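Local coordinates for IroE-like serine hydrolase (Shewanella oneidensis, PDB 3GFF), which probably hydrolyses ester bonds, as a serine hydrolase of the esterase D family with an alpha/beta-hydrolase fold, at residues A[169-180]-A[215-223]. Numbering follows the deposited sequence.
Sequences DTSLWFDSPHYL and YHKDLNLAF. With IMD (imidazole), chain D.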
ATOM      1  N   ASP A 169       5.956 -10.322  10.187  1.00 24.57           N
ATOM      2  CA  ASP A 169       6.830 -11.446   9.857  1.00 24.64           C
ATOM      3  C   ASP A 169       8.012 -11.489  10.785  1.00 23.08           C
ATOM      4  O   ASP A 169       9.151 -11.502  10.372  1.00 24.54           O
ATOM      5  CB  ASP A 169       7.254 -11.415   8.408  1.00 24.23           C
ATOM      6  CG  ASP A 169       7.334 -12.798   7.815  1.00 25.04           C
ATOM      7  OD1 ASP A 169       6.481 -13.632   8.186  1.00 25.03           O
ATOM      8  OD2 ASP A 169       8.217 -13.037   6.976  1.00 23.97           O
ATOM      9  N   THR A 170       7.700 -11.519  12.064  1.00 24.18           N
ATOM     10  CA  THR A 170       8.706 -11.514  13.150  1.00 24.55           C
ATOM     11  C   THR A 170       9.768 -12.603  12.960  1.00 24.11           C
ATOM     12  O   THR A 170       9.427 -13.753  12.650  1.00 22.25           O
ATOM     13  CB  THR A 170       8.006 -11.756  14.487  1.00 25.65           C
ATOM     14  OG1 THR A 170       6.973 -10.772  14.637  1.00 27.29           O
ATOM     15  CG2 THR A 170       8.999 -11.684  15.694  1.00 24.73           C
ATOM     16  N   SER A 171      11.034 -12.226  13.148  1.00 24.08           N
ATOM     17  CA  SER A 171      12.163 -13.152  13.038  1.00 23.61           C
ATOM     18  C   SER A 171      12.291 -14.003  14.345  1.00 24.36           C
ATOM     19  O   SER A 171      13.300 -13.916  15.056  1.00 24.45           O
ATOM     20  CB  SER A 171      13.448 -12.348  12.794  1.00 22.66           C
ATOM     21  OG  SER A 171      13.342 -11.504  11.638  1.00 21.34           O
ATOM     22  N   LEU A 172      11.267 -14.808  14.636  1.00 23.55           N
ATOM     23  CA  LEU A 172      11.224 -15.667  15.816  1.00 23.77           C
ATOM     24  C   LEU A 172      12.312 -16.741  15.781  1.00 23.32           C
ATOM     25  O   LEU A 172      12.625 -17.344  16.809  1.00 23.80           O
ATOM     26  CB  LEU A 172       9.832 -16.337  15.974  1.00 24.25           C
ATOM     27  CG  LEU A 172       8.623 -15.424  16.281  1.00 24.76           C
ATOM     28  CD1 LEU A 172       7.264 -16.225  16.351  1.00 25.61           C
ATOM     29  CD2 LEU A 172       8.843 -14.727  17.600  1.00 24.15           C
ATOM     30  N   TRP A 173      12.855 -17.022  14.599  1.00 22.80           N
ATOM     31  CA  TRP A 173      13.968 -17.958  14.484  1.00 22.71           C
ATOM     32  C   TRP A 173      15.217 -17.479  15.266  1.00 23.05           C
ATOM     33  O   TRP A 173      16.081 -18.294  15.677  1.00 22.06           O
ATOM     34  CB  TRP A 173      14.318 -18.203  13.020  1.00 23.00           C
ATOM     35  CG  TRP A 173      14.745 -16.968  12.306  1.00 23.37           C
ATOM     36  CD1 TRP A 173      13.965 -16.167  11.544  1.00 23.60           C
ATOM     37  CD2 TRP A 173      16.053 -16.361  12.325  1.00 22.83           C
ATOM     38  NE1 TRP A 173      14.703 -15.116  11.053  1.00 23.16           N
ATOM     39  CE2 TRP A 173      15.982 -15.200  11.534  1.00 23.27           C
ATOM     40  CE3 TRP A 173      17.270 -16.692  12.935  1.00 23.22           C
ATOM     41  CZ2 TRP A 173      17.073 -14.366  11.327  1.00 22.82           C
ATOM     42  CZ3 TRP A 173      18.353 -15.857  12.749  1.00 23.63           C
ATOM     43  CH2 TRP A 173      18.248 -14.706  11.937  1.00 23.32           C
ATOM     44  N   PHE A 174      15.295 -16.175  15.543  1.00 23.11           N
ATOM     45  CA  PHE A 174      16.468 -15.673  16.205  1.00 22.71           C
ATOM     46  C   PHE A 174      16.594 -16.292  17.592  1.00 23.06           C
ATOM     47  O   PHE A 174      15.654 -16.263  18.387  1.00 25.50           O
ATOM     48  CB  PHE A 174      16.516 -14.156  16.269  1.00 22.08           C
ATOM     49  CG  PHE A 174      17.732 -13.653  16.966  1.00 21.14           C
ATOM     50  CD1 PHE A 174      18.927 -13.584  16.311  1.00 21.06           C
ATOM     51  CD2 PHE A 174      17.695 -13.361  18.304  1.00 21.67           C
ATOM     52  CE1 PHE A 174      20.065 -13.179  16.960  1.00 21.71           C
ATOM     53  CE2 PHE A 174      18.825 -12.939  18.961  1.00 22.03           C
ATOM     54  CZ  PHE A 174      20.004 -12.827  18.287  1.00 21.61           C
ATOM     55  N   ASP A 175      17.760 -16.881  17.850  1.00 23.07           N
ATOM     56  CA  ASP A 175      18.077 -17.520  19.120  1.00 21.72           C
ATOM     57  C   ASP A 175      16.981 -18.486  19.537  1.00 22.24           C
ATOM     58  O   ASP A 175      16.646 -18.571  20.723  1.00 23.63           O
ATOM     59  CB  ASP A 175      18.363 -16.463  20.197  1.00 21.71           C
ATOM     60  CG  ASP A 175      18.867 -17.071  21.511  1.00 22.10           C
ATOM     61  OD1 ASP A 175      19.384 -18.201  21.490  1.00 23.45           O
ATOM     62  OD2 ASP A 175      18.775 -16.423  22.570  1.00 21.64           O
ATOM     63  N   SER A 176      16.434 -19.207  18.557  1.00 23.41           N
ATOM     64  CA  SER A 176      15.462 -20.281  18.778  1.00 25.14           C
ATOM     65  C   SER A 176      16.199 -21.595  19.079  1.00 25.91           C
ATOM     66  O   SER A 176      17.228 -21.897  18.435  1.00 26.11           O
ATOM     67  CB  SER A 176      14.554 -20.502  17.571  1.00 25.77           C
ATOM     68  OG  SER A 176      15.298 -20.714  16.381  1.00 26.02           O
ATOM     69  N   PRO A 177      15.622 -22.424  19.975  1.00 25.39           N
ATOM     70  CA  PRO A 177      14.315 -22.267  20.644  1.00 25.89           C
ATOM     71  C   PRO A 177      14.246 -21.377  21.894  1.00 26.32           C
ATOM     72  O   PRO A 177      13.157 -21.121  22.388  1.00 26.30           O
ATOM     73  CB  PRO A 177      13.981 -23.719  21.046  1.00 25.81           C
ATOM     74  CG  PRO A 177      15.291 -24.326  21.336  1.00 25.76           C
ATOM     75  CD  PRO A 177      16.291 -23.669  20.398  1.00 25.88           C
ATOM     76  N   HIS A 178      15.398 -20.958  22.407  1.00 25.98           N
ATOM     77  CA  HIS A 178      15.503 -20.181  23.626  1.00 26.49           C
ATOM     78  C   HIS A 178      14.617 -18.942  23.727  1.00 27.09           C
ATOM     79  O   HIS A 178      13.860 -18.827  24.704  1.00 27.87           O
ATOM     80  CB  HIS A 178      16.962 -19.782  23.886  1.00 26.54           C
ATOM     81  CG  HIS A 178      17.162 -18.949  25.118  1.00 26.29           C
ATOM     82  ND1 HIS A 178      17.204 -19.489  26.390  1.00 27.47           N
ATOM     83  CD2 HIS A 178      17.373 -17.622  25.269  1.00 26.54           C
ATOM     84  CE1 HIS A 178      17.402 -18.521  27.271  1.00 28.24           C
ATOM     85  NE2 HIS A 178      17.501 -17.376  26.617  1.00 27.49           N
ATOM     86  N   TYR A 179      14.726 -17.992  22.799  1.00 25.94           N
ATOM     87  CA  TYR A 179      13.912 -16.791  22.946  1.00 26.18           C
ATOM     88  C   TYR A 179      12.422 -17.101  22.839  1.00 25.75           C
ATOM     89  O   TYR A 179      11.615 -16.637  23.630  1.00 25.11           O
ATOM     90  CB  TYR A 179      14.329 -15.623  22.017  1.00 25.58           C
ATOM     91  CG  TYR A 179      13.421 -14.430  22.221  1.00 25.54           C
ATOM     92  CD1 TYR A 179      13.383 -13.786  23.450  1.00 24.40           C
ATOM     93  CD2 TYR A 179      12.542 -13.996  21.211  1.00 25.68           C
ATOM     94  CE1 TYR A 179      12.538 -12.767  23.678  1.00 24.25           C
ATOM     95  CE2 TYR A 179      11.692 -12.934  21.431  1.00 25.62           C
ATOM     96  CZ  TYR A 179      11.694 -12.333  22.671  1.00 25.33           C
ATOM     97  OH  TYR A 179      10.858 -11.288  22.930  1.00 25.85           O
ATOM     98  N   LEU A 180      12.072 -17.900  21.859  1.00 26.74           N
ATOM     99  CA  LEU A 180      10.694 -18.266  21.621  1.00 27.71           C
ATOM    100  C   LEU A 180      10.055 -18.882  22.878  1.00 28.25           C
ATOM    101  O   LEU A 180       8.904 -18.618  23.144  1.00 29.24           O
ATOM    102  CB  LEU A 180      10.643 -19.231  20.433  1.00 28.02           C
ATOM    103  CG  LEU A 180       9.285 -19.793  20.027  1.00 28.82           C
ATOM    104  CD1 LEU A 180       8.324 -18.650  19.635  1.00 28.64           C
ATOM    105  CD2 LEU A 180       9.480 -20.786  18.886  1.00 29.70           C
ATOM    106  N   TYR A 215      11.216 -22.934   7.975  1.00 24.44           N
ATOM    107  CA  TYR A 215      11.427 -22.870   9.424  1.00 24.39           C
ATOM    108  C   TYR A 215      10.957 -21.559  10.056  1.00 24.13           C
ATOM    109  O   TYR A 215      10.342 -21.573  11.111  1.00 25.84           O
ATOM    110  CB  TYR A 215      12.914 -23.099   9.718  1.00 24.79           C
ATOM    111  CG  TYR A 215      13.307 -23.030  11.174  1.00 25.16           C
ATOM    112  CD1 TYR A 215      13.246 -24.159  11.972  1.00 25.71           C
ATOM    113  CD2 TYR A 215      13.782 -21.856  11.741  1.00 25.20           C
ATOM    114  CE1 TYR A 215      13.613 -24.121  13.294  1.00 25.70           C
ATOM    115  CE2 TYR A 215      14.166 -21.813  13.086  1.00 25.52           C
ATOM    116  CZ  TYR A 215      14.073 -22.957  13.847  1.00 25.23           C
ATOM    117  OH  TYR A 215      14.459 -22.982  15.165  1.00 24.96           O
ATOM    118  N   HIS A 216      11.286 -20.434   9.426  1.00 23.64           N
ATOM    119  CA  HIS A 216      10.869 -19.104   9.885  1.00 24.11           C
ATOM    120  C   HIS A 216       9.321 -18.975   9.857  1.00 23.79           C
ATOM    121  O   HIS A 216       8.706 -18.483  10.817  1.00 22.91           O
ATOM    122  CB  HIS A 216      11.588 -18.040   9.016  1.00 23.16           C
ATOM    123  CG  HIS A 216      10.894 -16.713   8.937  1.00 23.67           C
ATOM    124  ND1 HIS A 216      10.763 -15.857  10.013  1.00 21.52           N
ATOM    125  CD2 HIS A 216      10.353 -16.064   7.873  1.00 23.68           C
ATOM    126  CE1 HIS A 216      10.154 -14.757   9.618  1.00 21.72           C
ATOM    127  NE2 HIS A 216       9.860 -14.873   8.336  1.00 21.78           N
ATOM    128  N   LYS A 217       8.708 -19.387   8.748  1.00 22.93           N
ATOM    129  CA  LYS A 217       7.247 -19.336   8.621  1.00 23.02           C
ATOM    130  C   LYS A 217       6.568 -20.236   9.660  1.00 23.53           C
ATOM    131  O   LYS A 217       5.608 -19.821  10.318  1.00 24.22           O
ATOM    132  CB  LYS A 217       6.810 -19.756   7.230  1.00 23.12           C
ATOM    133  CG  LYS A 217       5.290 -19.902   7.091  1.00 23.19           C
ATOM    134  CD  LYS A 217       4.840 -20.253   5.720  1.00 22.77           C
ATOM    135  CE  LYS A 217       5.058 -21.674   5.380  1.00 22.71           C
ATOM    136  NZ  LYS A 217       4.050 -22.013   4.323  1.00 20.92           N
ATOM    137  N   ASP A 218       7.083 -21.448   9.830  1.00 23.03           N
ATOM    138  CA  ASP A 218       6.488 -22.402  10.769  1.00 23.98           C
ATOM    139  C   ASP A 218       6.525 -21.904  12.213  1.00 23.86           C
ATOM    140  O   ASP A 218       5.543 -22.070  12.937  1.00 24.10           O
ATOM    141  CB  ASP A 218       7.110 -23.799  10.617  1.00 25.16           C
ATOM    142  CG  ASP A 218       6.968 -24.336   9.223  1.00 25.16           C
ATOM    143  OD1 ASP A 218       6.027 -23.897   8.542  1.00 27.39           O
ATOM    144  OD2 ASP A 218       7.789 -25.183   8.793  1.00 25.86           O
ATOM    145  N   LEU A 219       7.631 -21.274  12.620  1.00 24.05           N
ATOM    146  CA  LEU A 219       7.738 -20.644  13.952  1.00 24.09           C
ATOM    147  C   LEU A 219       6.641 -19.627  14.161  1.00 22.98           C
ATOM    148  O   LEU A 219       6.067 -19.573  15.248  1.00 22.67           O
ATOM    149  CB  LEU A 219       9.111 -19.971  14.171  1.00 24.64           C
ATOM    150  CG  LEU A 219      10.178 -20.790  14.932  1.00 25.15           C
ATOM    151  CD1 LEU A 219      10.070 -22.265  14.725  1.00 25.44           C
ATOM    152  CD2 LEU A 219      11.555 -20.319  14.648  1.00 25.03           C
ATOM    153  N   ASN A 220       6.366 -18.823  13.131  1.00 21.79           N
ATOM    154  CA  ASN A 220       5.290 -17.825  13.194  1.00 21.85           C
ATOM    155  C   ASN A 220       3.878 -18.405  13.300  1.00 22.22           C
ATOM    156  O   ASN A 220       3.087 -17.946  14.120  1.00 20.50           O
ATOM    157  CB  ASN A 220       5.344 -16.837  12.015  1.00 21.74           C
ATOM    158  CG  ASN A 220       6.291 -15.665  12.274  1.00 21.02           C
ATOM    159  OD1 ASN A 220       5.862 -14.638  12.779  1.00 22.29           O
ATOM    160  ND2 ASN A 220       7.563 -15.830  11.970  1.00 21.23           N
ATOM    161  N   LEU A 221       3.564 -19.370  12.427  1.00 23.43           N
ATOM    162  CA  LEU A 221       2.250 -19.999  12.383  1.00 23.88           C
ATOM    163  C   LEU A 221       1.884 -20.758  13.669  1.00 25.01           C
ATOM    164  O   LEU A 221       0.719 -20.764  14.077  1.00 23.88           O
ATOM    165  CB  LEU A 221       2.178 -20.975  11.203  1.00 24.71           C
ATOM    166  CG  LEU A 221       2.185 -20.430   9.776  1.00 25.05           C
ATOM    167  CD1 LEU A 221       2.375 -21.616   8.791  1.00 24.29           C
ATOM    168  CD2 LEU A 221       0.908 -19.668   9.470  1.00 25.35           C
ATOM    169  N   ALA A 222       2.878 -21.425  14.260  1.00 24.77           N
ATOM    170  CA  ALA A 222       2.697 -22.180  15.475  1.00 25.48           C
ATOM    171  C   ALA A 222       2.512 -21.286  16.688  1.00 25.53           C
ATOM    172  O   ALA A 222       1.787 -21.658  17.631  1.00 25.75           O
ATOM    173  CB  ALA A 222       3.902 -23.156  15.700  1.00 25.92           C
ATOM    174  N   PHE A 223       3.165 -20.124  16.681  1.00 24.21           N
ATOM    175  CA  PHE A 223       3.065 -19.192  17.820  1.00 24.20           C
ATOM    176  C   PHE A 223       1.694 -18.511  17.802  1.00 23.85           C
ATOM    177  O   PHE A 223       1.073 -18.338  18.865  1.00 24.66           O
ATOM    178  CB  PHE A 223       4.248 -18.200  17.831  1.00 23.25           C
ATOM    179  CG  PHE A 223       4.263 -17.282  19.004  1.00 23.32           C
ATOM    180  CD1 PHE A 223       4.514 -17.770  20.285  1.00 23.90           C
ATOM    181  CD2 PHE A 223       4.059 -15.929  18.844  1.00 22.70           C
ATOM    182  CE1 PHE A 223       4.500 -16.929  21.382  1.00 23.02           C
ATOM    183  CE2 PHE A 223       4.059 -15.085  19.945  1.00 23.31           C
ATOM    184  CZ  PHE A 223       4.294 -15.591  21.208  1.00 23.51           C
TER
HETATM  185  N1  IMD D 332      14.822 -12.615   8.996  1.00 41.22           N
HETATM  186  C2  IMD D 332      14.062 -13.497   8.287  1.00 42.02           C
HETATM  187  N3  IMD D 332      14.552 -13.585   7.016  1.00 42.26           N
HETATM  188  C4  IMD D 332      15.614 -12.739   6.915  1.00 42.25           C
HETATM  189  C5  IMD D 332      15.787 -12.134   8.171  1.00 41.86           C
HETATM  190  O   HOH W   1      10.667 -16.807  12.554  1.00 16.64           O
HETATM  191  O   HOH W   2       4.995 -12.108  13.154  1.00 18.71           O
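His-216 reaches from helix 215-223 to the carboxylate of Asp-169, and its side chain can be followed atom by atom. CB lies 3.9 Å from CD1 of Trp-173, whose indole edge then meets ND1. With CG anti to the backbone N (chi1 156°), the ring is carried off the helix toward the loop. ND1 lies 2.7 Å from a water that accepts from Trp-173 N and donates to His-216 O, while CE1 comes within 3.3 Å of Thr-170 O. At the far end NE2 donates to OD2 of Asp-169 (2.8 Å), almost straight and in the imidazole plane, but 65° out of the carboxylate plane. A histidine suits this place because its two nitrogens, on either side of CE1, can serve the water and the carboxylate at once. OD2 also accepts from His-247, and Asp-169 fits the acid of a probable Ser-145, His-247, Asp-169 triad; His-216 would be a second-shell partner steadying that carboxylate. A leucine here would probably leave OD2 without its second donor and the water without its ND1 partner.

One turn on, the amide of Asn-220 lies flat between two carbonyls: ND2 donates to Thr-170 O (2.9 Å, 175°) and to its own helix's His-216 O, fixing its rotation. Tyr-215 OH donates to Ser-176 OG (2.7 Å), which in turn donates to Trp-173 O. Branched Leu-219 fills the middle, CD2 against Trp-173 CA, CG against Leu-180 CD2, and Leu-172 CD1 packs on Phe-223 CB (3.9 Å).

The loop leaves strand 164-168 and leads into helix 178-189, which meets Phe-223 through Leu-183 and Val-187; strand 195-201 underlies Asn-220 and Phe-223 through Met-199, and helix 146-156 backs the loop at Thr-170 and Phe-174.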